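Local coordinates for oxidoreductase, NAD-binding/iron-sulfur cluster-binding protein (Nitratireductor pacificus pht-3B, PDB 6ZXU) that acts as a catabolic reductive dehalogenase that binds cobalamin and two [4Fe-4S] clusters and probably strips halogen from organohalides by reduction, at residues A[83-88]-A[196-201]; A[202-207]-A[234-239]; A[422-427]-A[523-528]; A[437-442]-A[659-664]; A[472-477]-A[519-524]. One frame throughout, in Å; residues are numbered along the deposited sequence.

Interaction 1: residues A[83-88]-A[196-201]; sequences LFTRFL and GHFSGD
The carbonyl oxygen of Leu88 is held by more than one group. Gly196 N donates to Leu88 O at 2.9 Å in a nearly straight bond (166°), Arg188 NH1 supplies a second bond, and Ser184 OG adds a weak one. Glycine suits position 196 because the leucine lies almost on its backbone: Leu88 CD2 is 3.9 Å from Gly196 CA, and Leu88 CB is 3.5 Å from Gly196 O.

Phe198 presents the edge of its ring to both partners. Its CD1 meets Leu88 CD1 at 4.0 Å, while its CE1 lies 3.3 Å from Thr85 OG1, the two side chains crossing at about a right angle. That hydroxyl bonds to Ala81 O one helical turn back, a common habit of threonine in helices. The ring folds back over its own type I turn, with CG between the backbone N and the carbonyl carbon (chi1 78°), and Gly200 N sits above one face, offset toward the rim. Asp201 completes the set: its OD2 touches Thr85 CG2 at 3.6 Å, and a water makes weak bonds to Asp201 OD2 and Thr85 O. The other oxygen, OD1, forms a salt bridge with Arg195.

The contact thus joins the exit of helix 74-85 to the outer strand 194-198 of an antiparallel sheet, with helix 168-190 packed against Leu88 and Phe198.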
# COMPACT_ATOMS: atom_id res chain seq x y z
N LEU A 83 0.60 -6.31 -19.52
CA LEU A 83 -0.73 -6.13 -19.00
C LEU A 83 -1.03 -4.65 -18.79
O LEU A 83 -2.07 -4.18 -19.18
CB LEU A 83 -0.87 -6.87 -17.70
CG LEU A 83 -2.17 -6.67 -16.98
CD1 LEU A 83 -3.27 -7.33 -17.81
CD2 LEU A 83 -2.08 -7.31 -15.56
N PHE A 84 -0.12 -3.92 -18.15
CA PHE A 84 -0.35 -2.52 -17.86
C PHE A 84 -0.39 -1.64 -19.10
O PHE A 84 -1.11 -0.66 -19.12
CB PHE A 84 0.69 -1.97 -16.84
CG PHE A 84 0.71 -2.69 -15.53
CD1 PHE A 84 -0.45 -3.28 -15.00
CD2 PHE A 84 1.87 -2.70 -14.75
CE1 PHE A 84 -0.40 -3.97 -13.78
CE2 PHE A 84 1.91 -3.35 -13.54
CZ PHE A 84 0.80 -4.00 -13.04
N THR A 85 0.36 -2.03 -20.14
CA THR A 85 0.27 -1.43 -21.46
C THR A 85 -1.12 -1.29 -22.08
O THR A 85 -1.44 -0.27 -22.69
CB THR A 85 1.16 -2.19 -22.43
OG1 THR A 85 2.51 -2.17 -21.96
CG2 THR A 85 1.07 -1.61 -23.79
N ARG A 86 -2.01 -2.25 -21.82
CA ARG A 86 -3.40 -2.20 -22.29
C ARG A 86 -4.15 -1.02 -21.73
O ARG A 86 -5.20 -0.65 -22.23
CB ARG A 86 -4.14 -3.51 -21.90
CG ARG A 86 -3.28 -4.72 -22.31
CD ARG A 86 -3.94 -6.07 -22.43
NE ARG A 86 -4.84 -6.43 -21.34
CZ ARG A 86 -6.18 -6.36 -21.38
NH1 ARG A 86 -6.89 -6.77 -20.32
NH2 ARG A 86 -6.81 -5.88 -22.46
N PHE A 87 -3.65 -0.40 -20.68
CA PHE A 87 -4.42 0.68 -20.06
C PHE A 87 -3.72 2.08 -20.17
O PHE A 87 -4.13 3.04 -19.48
CB PHE A 87 -4.70 0.33 -18.57
CG PHE A 87 -5.25 -1.07 -18.39
CD1 PHE A 87 -6.52 -1.36 -18.89
CD2 PHE A 87 -4.50 -2.07 -17.84
CE1 PHE A 87 -7.02 -2.65 -18.85
CE2 PHE A 87 -5.02 -3.33 -17.75
CZ PHE A 87 -6.27 -3.63 -18.25
N LEU A 88 -2.72 2.18 -21.03
CA LEU A 88 -2.07 3.46 -21.33
C LEU A 88 -2.97 4.36 -22.15
O LEU A 88 -2.85 5.60 -22.12
CB LEU A 88 -0.78 3.21 -22.09
CG LEU A 88 0.27 2.46 -21.39
CD1 LEU A 88 1.42 2.14 -22.31
CD2 LEU A 88 0.82 3.15 -20.15
N GLY A 196 -0.49 7.30 -21.84
CA GLY A 196 0.70 6.95 -21.13
C GLY A 196 1.71 6.34 -22.05
O GLY A 196 1.36 5.74 -23.08
N HIS A 197 2.96 6.50 -21.70
CA HIS A 197 4.06 6.02 -22.49
C HIS A 197 5.14 5.49 -21.61
O HIS A 197 5.43 6.08 -20.54
CB HIS A 197 4.66 7.18 -23.39
CG HIS A 197 3.66 7.99 -24.12
ND1 HIS A 197 3.40 7.87 -25.47
CD2 HIS A 197 2.82 8.96 -23.68
CE1 HIS A 197 2.48 8.73 -25.83
NE2 HIS A 197 2.12 9.42 -24.77
N PHE A 198 5.82 4.45 -22.05
CA PHE A 198 7.02 4.01 -21.38
C PHE A 198 7.80 3.23 -22.41
O PHE A 198 7.38 3.14 -23.56
CB PHE A 198 6.72 3.18 -20.12
CG PHE A 198 6.32 1.75 -20.41
CD1 PHE A 198 5.13 1.51 -21.00
CD2 PHE A 198 7.15 0.69 -20.09
CE1 PHE A 198 4.77 0.21 -21.30
CE2 PHE A 198 6.79 -0.60 -20.33
CZ PHE A 198 5.62 -0.83 -21.01
N SER A 199 8.96 2.76 -22.04
CA SER A 199 9.85 2.14 -23.04
C SER A 199 9.15 1.06 -23.92
O SER A 199 9.39 0.97 -25.09
CB SER A 199 11.01 1.54 -22.33
OG SER A 199 11.79 0.89 -23.29
N GLY A 200 8.35 0.20 -23.29
CA GLY A 200 7.62 -0.83 -23.94
C GLY A 200 6.52 -0.41 -24.90
O GLY A 200 6.15 -1.21 -25.77
N ASP A 201 6.04 0.84 -24.82
CA ASP A 201 5.03 1.37 -25.70
C ASP A 201 5.03 2.87 -25.56
O ASP A 201 4.40 3.42 -24.64
CB ASP A 201 3.65 0.80 -25.32
CG ASP A 201 2.52 1.17 -26.34
OD1 ASP A 201 2.34 2.35 -26.66
OD2 ASP A 201 1.80 0.26 -26.83
O HOH W 1 -1.41 0.20 -25.96

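Interaction 2: residues A[202-207]-A[234-239]; sequences AQVDLA and LGVVTT
Leu206 and Val236 make the tightest of the apolar contacts: Leu206 CD2 comes to 3.5 Å from Val236 CG2, the two side chains running antiparallel, one beside the other. Leu206 CB also meets Leu234 CD1 at 4.1 Å, and this leucine therefore straddles two residues on one face of the strand. Further along, Val204 CG1 lies 4.1 Å from Thr238 CG2, and Val204 CG2 makes a longer contact of 4.5 Å with Val236 CG1. A branched residue suits this place, since its two methyls can each reach a different partner.

A second kind of contact sets a methyl against backbone, Leu234 CD1 lying 3.6 Å from Leu206 O in the first turn of the helix.

No hydrogen bond joins the two segments; the polar ends of Thr238 and Asp205 have partners outside them. Thr238 divides its branches: OG1 stands between the backbone N and the carbonyl carbon (chi1 58°) and bonds to His140 and His197, which leaves CG2 to face Val204. Asp205, whose CB points away from the strand, is the N-cap of the helix, its OD1 taking the backbone N of Arg208.

Helix 206-212 is in this way seated on strand 232-239, with Leu209 and Ala210 extending the same apolar layer. The strand runs between 142-149 and 194-198 in its antiparallel sheet, while Val237 turns from the opposite face toward helix 168-190.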
# COMPACT_ATOMS: atom_id res chain seq x y z
N ALA A 202 5.68 3.52 -26.51
CA ALA A 202 5.82 4.99 -26.47
C ALA A 202 5.55 5.56 -27.88
O ALA A 202 6.06 5.05 -28.84
CB ALA A 202 7.22 5.38 -25.99
N GLN A 203 4.81 6.65 -27.93
CA GLN A 203 4.62 7.48 -29.16
C GLN A 203 5.46 8.76 -29.17
O GLN A 203 5.24 9.59 -30.01
CB GLN A 203 3.15 7.87 -29.29
CG GLN A 203 2.20 6.68 -29.32
CD GLN A 203 0.77 7.12 -29.24
OE1 GLN A 203 0.43 8.20 -28.67
NE2 GLN A 203 -0.09 6.33 -29.83
N VAL A 204 6.34 8.95 -28.19
CA VAL A 204 7.12 10.17 -28.03
C VAL A 204 8.51 9.80 -27.63
O VAL A 204 8.78 8.63 -27.26
CB VAL A 204 6.53 11.11 -26.98
CG1 VAL A 204 5.17 11.60 -27.38
CG2 VAL A 204 6.47 10.42 -25.60
N ASP A 205 9.41 10.78 -27.67
CA ASP A 205 10.84 10.54 -27.35
C ASP A 205 11.03 10.78 -25.85
O ASP A 205 11.17 11.91 -25.42
CB ASP A 205 11.76 11.47 -28.16
CG ASP A 205 13.22 11.09 -28.06
OD1 ASP A 205 13.75 10.65 -27.00
OD2 ASP A 205 13.91 11.28 -29.07
N LEU A 206 11.08 9.69 -25.10
CA LEU A 206 11.10 9.77 -23.66
C LEU A 206 12.34 10.48 -23.17
O LEU A 206 12.24 11.31 -22.31
CB LEU A 206 11.03 8.34 -23.03
CG LEU A 206 9.87 7.42 -23.38
CD1 LEU A 206 10.13 5.98 -22.92
CD2 LEU A 206 8.59 7.96 -22.79
N ALA A 207 13.52 10.12 -23.66
CA ALA A 207 14.76 10.72 -23.21
C ALA A 207 14.79 12.21 -23.47
O ALA A 207 15.16 13.02 -22.58
CB ALA A 207 15.94 10.03 -23.81
N LEU A 234 11.94 5.73 -17.34
CA LEU A 234 10.97 6.82 -17.53
C LEU A 234 9.58 6.40 -17.93
O LEU A 234 9.40 5.41 -18.61
CB LEU A 234 11.44 7.76 -18.64
CG LEU A 234 12.79 8.42 -18.39
CD1 LEU A 234 13.32 8.99 -19.72
CD2 LEU A 234 12.64 9.51 -17.34
N GLY A 235 8.59 7.16 -17.46
CA GLY A 235 7.24 7.10 -17.94
C GLY A 235 6.81 8.53 -18.26
O GLY A 235 7.33 9.49 -17.70
N VAL A 236 5.85 8.67 -19.17
CA VAL A 236 5.30 9.97 -19.63
C VAL A 236 3.80 9.83 -19.77
O VAL A 236 3.27 8.79 -20.18
CB VAL A 236 5.91 10.40 -20.97
CG1 VAL A 236 5.21 11.63 -21.48
CG2 VAL A 236 7.41 10.61 -20.83
N VAL A 237 3.10 10.86 -19.37
CA VAL A 237 1.71 11.02 -19.74
C VAL A 237 1.61 12.30 -20.61
O VAL A 237 1.92 13.40 -20.15
CB VAL A 237 0.81 11.15 -18.51
CG1 VAL A 237 -0.62 11.39 -18.93
CG2 VAL A 237 0.91 9.89 -17.62
N THR A 238 1.14 12.15 -21.86
CA THR A 238 0.91 13.28 -22.73
C THR A 238 -0.57 13.59 -22.68
O THR A 238 -1.42 12.69 -22.58
CB THR A 238 1.33 13.03 -24.18
OG1 THR A 238 0.61 11.88 -24.69
CG2 THR A 238 2.81 12.79 -24.27
N THR A 239 -0.91 14.85 -22.75
CA THR A 239 -2.29 15.26 -22.66
C THR A 239 -2.48 16.70 -23.20
O THR A 239 -1.51 17.44 -23.37
CB THR A 239 -2.78 15.17 -21.18
OG1 THR A 239 -4.16 15.53 -21.07
CG2 THR A 239 -2.00 16.11 -20.28

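Interaction 3: residues A[422-427]-A[523-528]; sequences YAVVML and LPMSVD
The ring of Tyr422 lies in a bend of the 523-528 loop and is touched mainly by backbone. Leu523 O approaches Tyr422 CD2 to 3.3 Å, Pro524 CA packs at 3.8 Å from Tyr422 CE2, and Met525 O lies 3.5 Å from Tyr422 CE1. Over one face sits Met525 N, 4.0 Å above the plane and offset toward the rim. Val527 reaches the ring's edge, its CG1 being 4.1 Å from Tyr422 CE1. A large flat residue is apt here, because it can meet four loop residues at once.

Met525 carries the contact onward to the strand. Its chain bends at the last torsion (chi3 -66°), and the methyl CE comes to rest 3.5 Å from Tyr422 CB and 3.7 Å from Val424 CG2. The flexible thioether thereby fits between two side chains on the same face.

In the next shell, Ile383 of helix 376-390 touches both Val424 and Met525, Ile397 flanks the methionine, and Asn379 bonds to Pro524 O. Tyr422 and Val424 are themselves held by backbone bonds to Thr521 and Phe519. The loop leaving strand 514-521 therefore folds over the start of its partner 422-429 in a four-stranded antiparallel sheet, consistent with the nitroreductase-like, cobalamin-binding core described for this family.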
# COMPACT_ATOMS: atom_id res chain seq x y z
N TYR A 422 3.05 -22.63 2.70
CA TYR A 422 3.61 -21.42 3.25
C TYR A 422 2.87 -20.18 2.78
O TYR A 422 2.27 -20.18 1.72
CB TYR A 422 5.09 -21.27 2.86
CG TYR A 422 5.98 -22.37 3.33
CD1 TYR A 422 6.41 -22.40 4.66
CD2 TYR A 422 6.26 -23.47 2.50
CE1 TYR A 422 7.17 -23.44 5.14
CE2 TYR A 422 7.01 -24.52 2.97
CZ TYR A 422 7.46 -24.49 4.27
OH TYR A 422 8.22 -25.48 4.75
N ALA A 423 2.92 -19.14 3.59
CA ALA A 423 2.34 -17.82 3.26
C ALA A 423 3.46 -16.82 3.32
O ALA A 423 4.19 -16.74 4.32
CB ALA A 423 1.25 -17.42 4.24
N VAL A 424 3.67 -16.12 2.22
CA VAL A 424 4.57 -14.98 2.17
C VAL A 424 3.68 -13.72 2.29
O VAL A 424 2.76 -13.52 1.54
CB VAL A 424 5.37 -14.93 0.89
CG1 VAL A 424 6.36 -13.74 0.90
CG2 VAL A 424 6.10 -16.26 0.74
N VAL A 425 3.93 -12.96 3.35
CA VAL A 425 3.13 -11.82 3.71
C VAL A 425 3.98 -10.57 3.51
O VAL A 425 5.11 -10.44 4.01
CB VAL A 425 2.71 -11.88 5.18
CG1 VAL A 425 1.71 -10.80 5.52
CG2 VAL A 425 2.12 -13.24 5.47
N MET A 426 3.39 -9.61 2.80
CA MET A 426 4.07 -8.32 2.57
C MET A 426 3.17 -7.18 2.94
O MET A 426 1.98 -7.26 2.79
CB MET A 426 4.51 -8.21 1.16
CG MET A 426 5.58 -9.22 0.91
SD MET A 426 6.09 -9.42 -0.79
CE MET A 426 4.55 -10.11 -1.47
N LEU A 427 3.76 -6.17 3.55
CA LEU A 427 3.05 -4.95 3.94
C LEU A 427 3.47 -3.80 3.01
O LEU A 427 4.65 -3.63 2.74
CB LEU A 427 3.29 -4.61 5.35
CG LEU A 427 2.99 -5.58 6.48
CD1 LEU A 427 3.28 -4.84 7.84
CD2 LEU A 427 1.56 -6.04 6.46
N LEU A 523 7.19 -23.44 -2.04
CA LEU A 523 8.63 -23.27 -1.89
C LEU A 523 9.07 -23.39 -0.47
O LEU A 523 8.61 -22.66 0.39
CB LEU A 523 9.06 -21.93 -2.43
CG LEU A 523 10.52 -21.63 -2.36
CD1 LEU A 523 11.26 -22.49 -3.38
CD2 LEU A 523 10.80 -20.15 -2.61
N PRO A 524 9.97 -24.32 -0.15
CA PRO A 524 10.42 -24.47 1.26
C PRO A 524 11.22 -23.30 1.77
O PRO A 524 12.22 -22.93 1.15
CB PRO A 524 11.31 -25.78 1.25
CG PRO A 524 10.80 -26.51 0.06
CD PRO A 524 10.42 -25.46 -0.98
N MET A 525 10.75 -22.72 2.90
CA MET A 525 11.36 -21.52 3.46
C MET A 525 11.37 -21.63 4.96
O MET A 525 10.37 -22.13 5.49
CB MET A 525 10.54 -20.29 3.05
CG MET A 525 10.50 -20.01 1.59
SD MET A 525 9.34 -18.72 1.04
CE MET A 525 7.79 -19.49 1.46
N SER A 526 12.39 -21.12 5.61
CA SER A 526 12.34 -20.91 7.05
C SER A 526 11.29 -19.83 7.41
O SER A 526 11.14 -18.82 6.70
CB SER A 526 13.67 -20.48 7.59
OG SER A 526 14.63 -21.42 7.23
N VAL A 527 10.54 -20.07 8.47
CA VAL A 527 9.44 -19.19 8.87
C VAL A 527 9.93 -18.23 9.90
O VAL A 527 10.95 -18.46 10.56
CB VAL A 527 8.17 -19.98 9.36
CG1 VAL A 527 7.68 -20.88 8.30
CG2 VAL A 527 8.43 -20.70 10.61
N ASP A 528 9.32 -17.05 9.93
CA ASP A 528 9.53 -16.09 10.98
C ASP A 528 8.70 -16.41 12.19
O ASP A 528 7.95 -17.34 12.16
CB ASP A 528 9.20 -14.67 10.47
CG ASP A 528 10.21 -14.25 9.36
OD1 ASP A 528 11.38 -14.00 9.67
OD2 ASP A 528 9.83 -14.19 8.16

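Interaction 4: residues A[437-442]-A[659-664]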
# COMPACT_ATOMS: atom_id res chain seq x y z
N GLY A 437 -2.89 15.06 5.63
CA GLY A 437 -3.76 16.07 5.07
C GLY A 437 -5.24 15.73 5.17
O GLY A 437 -6.06 16.59 5.01
N ALA A 438 -5.57 14.45 5.40
CA ALA A 438 -6.88 13.84 5.16
C ALA A 438 -7.64 13.76 6.45
O ALA A 438 -7.09 13.77 7.52
CB ALA A 438 -6.73 12.45 4.59
N SER A 439 -8.95 13.69 6.33
CA SER A 439 -9.83 13.43 7.45
C SER A 439 -9.77 11.91 7.86
O SER A 439 -10.17 11.55 8.95
CB SER A 439 -11.29 13.79 7.06
OG SER A 439 -12.12 13.61 8.19
N GLY A 440 -9.32 11.06 6.94
CA GLY A 440 -9.48 9.62 7.09
C GLY A 440 -10.67 9.03 6.41
O GLY A 440 -10.59 7.90 5.92
N ASP A 441 -11.80 9.79 6.37
CA ASP A 441 -13.00 9.37 5.64
C ASP A 441 -13.44 10.40 4.56
O ASP A 441 -14.62 10.54 4.27
CB ASP A 441 -14.09 9.13 6.60
CG ASP A 441 -14.33 10.36 7.52
OD1 ASP A 441 -13.53 11.33 7.48
OD2 ASP A 441 -15.26 10.29 8.33
N ASP A 442 -12.48 11.06 3.91
CA ASP A 442 -12.81 12.00 2.85
C ASP A 442 -12.59 11.41 1.51
O ASP A 442 -12.61 10.20 1.37
CB ASP A 442 -12.04 13.31 3.07
CG ASP A 442 -10.50 13.13 3.05
OD1 ASP A 442 -10.01 12.19 2.41
OD2 ASP A 442 -9.79 13.99 3.65
N ASN A 659 -16.04 15.31 4.51
CA ASN A 659 -15.59 15.18 5.92
C ASN A 659 -14.32 15.92 6.16
O ASN A 659 -13.37 15.82 5.37
CB ASN A 659 -15.38 13.68 6.30
CG ASN A 659 -16.66 12.93 6.33
OD1 ASN A 659 -17.60 13.32 7.03
ND2 ASN A 659 -16.75 11.85 5.55
N GLU A 660 -14.29 16.72 7.22
CA GLU A 660 -13.10 17.48 7.65
C GLU A 660 -13.03 17.41 9.16
O GLU A 660 -13.09 18.40 9.87
CB GLU A 660 -13.13 18.92 7.14
CG GLU A 660 -13.18 18.97 5.64
CD GLU A 660 -13.41 20.41 5.15
OE1 GLU A 660 -14.34 21.14 5.75
OE2 GLU A 660 -12.68 20.79 4.16
N ARG A 661 -12.84 16.21 9.64
CA ARG A 661 -12.89 15.93 11.05
C ARG A 661 -11.60 16.37 11.75
O ARG A 661 -10.50 16.26 11.24
CB ARG A 661 -13.13 14.41 11.23
CG ARG A 661 -14.43 13.97 10.66
CD ARG A 661 -14.70 12.53 11.03
NE ARG A 661 -15.83 12.08 10.30
CZ ARG A 661 -17.06 12.16 10.75
NH1 ARG A 661 -17.31 12.71 11.94
NH2 ARG A 661 -18.05 11.69 10.04
N ASP A 662 -11.79 16.82 12.98
CA ASP A 662 -10.72 17.20 13.87
C ASP A 662 -10.79 16.29 15.09
O ASP A 662 -11.79 15.56 15.28
CB ASP A 662 -10.98 18.67 14.30
CG ASP A 662 -11.00 19.64 13.07
OD1 ASP A 662 -10.22 19.44 12.08
OD2 ASP A 662 -11.82 20.60 13.13
N LEU A 663 -9.81 16.42 15.96
CA LEU A 663 -9.83 15.64 17.19
C LEU A 663 -11.16 15.78 17.93
O LEU A 663 -11.77 16.84 17.81
CB LEU A 663 -8.69 16.04 18.02
CG LEU A 663 -7.35 15.65 17.39
CD1 LEU A 663 -6.21 16.42 18.02
CD2 LEU A 663 -7.09 14.16 17.61
N SER A 664 -11.63 14.72 18.57
CA SER A 664 -12.92 14.65 19.28
C SER A 664 -12.68 14.63 20.77
O SER A 664 -11.61 14.26 21.22
CB SER A 664 -13.71 13.38 18.90
OG SER A 664 -13.69 13.19 17.52
O HOH W 2 -10.93 16.46 3.97
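Asp441, Asn659 and Arg661 form the dense part of this contact. Arg661 NE donates to the syn lone pair of Asp441 OD2 at 2.7 Å, a salt bridge in which the carboxylate and guanidinium planes are 42° apart. Ser439 ties both segments together: its OG donates to Asp441 OD1 at 2.8 Å and accepts from Arg661 N at 3.1 Å. A small hydroxyl can do both in little room, and OG gets there by lying anti to its own backbone N (chi1 -177°). Asn659 stacks its amide on the carboxylate, with planes 17° apart, while ND2 reaches Asp441 O at 2.8 Å from above the carbonyl plane.

The other side is looser: a single water bridges the segments, donating to Asp442 OD2 at 2.7 Å and to Asn659 O at 2.9 Å, and the exposed Glu660 turns away to pair with Arg639.

Tyr578 OH bonds to both Asp441 OD2 and Arg661 NH2, and Gln582 bonds to Asp441 O and Asn659 ND2. The side chain of Asp441 lies about 6 Å from an iron-sulfur cluster. Arg661 NE and Ser439 OG, with the Tyr578 bond to OD2, should favour an ionised carboxylate, and the arginine may partly balance its charge close to the cluster.

Interaction 5: residues A[472-477]-A[519-524]; sequences YSARSH and FTTDLP
Arg475 and Thr520 are the hydrogen-bonded pair of an antiparallel ladder between strands 474-477 and 514-521, the first of these being the last strand of a four-stranded sheet. Arg475 N meets Thr520 O at 3.0 Å and Thr520 N meets Arg475 O at 2.9 Å. Ala474 with Thr521 and Ser476 with Phe519 are non-hydrogen-bonded pairs on either side of it; small alanine leaves room under helix 445-469, where it touches Ala464 and Cys467.

Where the ladder ends, Ser473 O is held twice, by Asp522 N at 3.1 Å and by Thr521 OG1 at 3.0 Å. The same hydroxyl accepts from Leu523 N in an ST turn; its position anti to the backbone N (chi1 -172°) serves both bonds. Tyr472 then lies against the turn: Leu523 CD1 makes a CH-pi contact over one face, 4.0 Å from the ring centroid, and Pro524 CD packs 3.8 Å from Tyr472 CE1. At the far end, His477 NE2 shares a hydrogen bond of 2.8 Å with Thr520 OG1, which also bonds to His420; His477 ND1 is bonded to Glu483 N. The His477 side chain is about 7 Å from cobalamin.

Phe519 and Thr521 also face helix 445-469. Strand 422-429 lies along the other edge of 514-521, while Gln358 and Thr360 bond to the far side of 474-477.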
# COMPACT_ATOMS: atom_id res chain seq x y z
N TYR A 472 7.30 -24.53 -8.22
CA TYR A 472 6.61 -24.58 -6.93
C TYR A 472 5.32 -23.85 -7.03
O TYR A 472 5.30 -22.67 -7.43
CB TYR A 472 7.52 -23.99 -5.84
CG TYR A 472 8.71 -24.82 -5.59
CD1 TYR A 472 8.66 -25.89 -4.69
CD2 TYR A 472 9.91 -24.58 -6.24
CE1 TYR A 472 9.75 -26.71 -4.46
CE2 TYR A 472 11.00 -25.39 -6.03
CZ TYR A 472 10.93 -26.43 -5.11
OH TYR A 472 12.04 -27.19 -4.89
N SER A 473 4.22 -24.51 -6.76
CA SER A 473 2.91 -23.93 -6.95
C SER A 473 2.82 -22.64 -6.03
O SER A 473 3.37 -22.61 -4.96
CB SER A 473 1.83 -24.90 -6.54
OG SER A 473 0.56 -24.48 -6.89
N ALA A 474 2.16 -21.63 -6.53
CA ALA A 474 2.06 -20.35 -5.81
C ALA A 474 0.89 -19.58 -6.36
O ALA A 474 0.64 -19.59 -7.58
CB ALA A 474 3.33 -19.57 -5.93
N ARG A 475 0.12 -18.97 -5.47
CA ARG A 475 -1.03 -18.17 -5.82
C ARG A 475 -1.06 -16.92 -4.96
O ARG A 475 -0.88 -17.01 -3.73
CB ARG A 475 -2.29 -18.96 -5.61
CG ARG A 475 -3.49 -18.17 -6.02
CD ARG A 475 -4.71 -18.95 -6.21
NE ARG A 475 -5.83 -18.04 -6.47
CZ ARG A 475 -6.32 -17.67 -7.67
NH1 ARG A 475 -5.78 -18.10 -8.80
NH2 ARG A 475 -7.36 -16.88 -7.73
N SER A 476 -1.26 -15.74 -5.56
CA SER A 476 -1.42 -14.52 -4.73
C SER A 476 -2.87 -14.34 -4.32
O SER A 476 -3.79 -14.90 -4.88
CB SER A 476 -0.89 -13.28 -5.45
OG SER A 476 -1.70 -12.95 -6.50
N HIS A 477 -3.05 -13.58 -3.25
CA HIS A 477 -4.32 -13.35 -2.61
C HIS A 477 -4.54 -11.87 -2.38
O HIS A 477 -3.99 -11.28 -1.46
CB HIS A 477 -4.30 -14.13 -1.29
CG HIS A 477 -4.08 -15.60 -1.47
ND1 HIS A 477 -5.07 -16.48 -1.78
CD2 HIS A 477 -2.96 -16.33 -1.36
CE1 HIS A 477 -4.58 -17.70 -1.83
NE2 HIS A 477 -3.30 -17.63 -1.57
N PHE A 519 0.91 -14.08 -0.72
CA PHE A 519 0.86 -15.18 -1.65
C PHE A 519 1.28 -16.43 -0.96
O PHE A 519 2.20 -16.42 -0.14
CB PHE A 519 1.65 -14.99 -2.97
CG PHE A 519 3.11 -15.09 -2.84
CD1 PHE A 519 3.88 -13.94 -2.59
CD2 PHE A 519 3.76 -16.30 -3.11
CE1 PHE A 519 5.25 -14.02 -2.52
CE2 PHE A 519 5.14 -16.37 -3.00
CZ PHE A 519 5.87 -15.25 -2.70
N THR A 520 0.54 -17.49 -1.26
CA THR A 520 0.86 -18.82 -0.72
C THR A 520 1.73 -19.58 -1.72
O THR A 520 1.68 -19.32 -2.91
CB THR A 520 -0.39 -19.58 -0.37
OG1 THR A 520 -1.29 -19.62 -1.48
CG2 THR A 520 -1.10 -18.87 0.83
N THR A 521 2.53 -20.49 -1.20
CA THR A 521 3.42 -21.27 -2.02
C THR A 521 3.82 -22.56 -1.34
O THR A 521 3.76 -22.69 -0.14
CB THR A 521 4.66 -20.44 -2.42
OG1 THR A 521 5.48 -21.14 -3.37
CG2 THR A 521 5.50 -19.97 -1.26
N ASP A 522 4.39 -23.47 -2.16
CA ASP A 522 5.09 -24.68 -1.67
C ASP A 522 6.60 -24.55 -1.59
O ASP A 522 7.26 -25.45 -1.06
CB ASP A 522 4.70 -25.91 -2.52
CG ASP A 522 3.26 -26.32 -2.32
OD1 ASP A 522 2.71 -26.15 -1.14
OD2 ASP A 522 2.67 -26.77 -3.35
N LEU A 523 7.19 -23.44 -2.04
CA LEU A 523 8.63 -23.27 -1.89
C LEU A 523 9.07 -23.39 -0.47
O LEU A 523 8.61 -22.66 0.39
CB LEU A 523 9.06 -21.93 -2.43
CG LEU A 523 10.52 -21.63 -2.36
CD1 LEU A 523 11.26 -22.49 -3.38
CD2 LEU A 523 10.80 -20.15 -2.61
N PRO A 524 9.97 -24.32 -0.15
CA PRO A 524 10.42 -24.47 1.26
C PRO A 524 11.22 -23.30 1.77
O PRO A 524 12.22 -22.93 1.15
CB PRO A 524 11.31 -25.78 1.25
CG PRO A 524 10.80 -26.51 0.06
CD PRO A 524 10.42 -25.46 -0.98
O HOH W 3 4.07 -27.26 -5.80

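How the interactions relate
From the N terminus, interaction 1 closes a loop of 107 residues, and interaction 2 opens in the very next residue, closing a short one. The two touch through neighbouring strands 194-198 and 232-239 and bind helices to the first antiparallel sheet. Much later come interactions 3 and 5, which share Leu523 and Pro524: interaction 5 pairs strand 514-521 with 474-477, while interaction 3 lays the loop that follows it on 422-429. This second sheet repeats the 1-2-4-3 strand order of the first. Interaction 4 crosses interaction 3 along the chain and spans interaction 5 entirely; on the opposite side of the chain's centre from both, it joins two loops beside an iron-sulfur cluster.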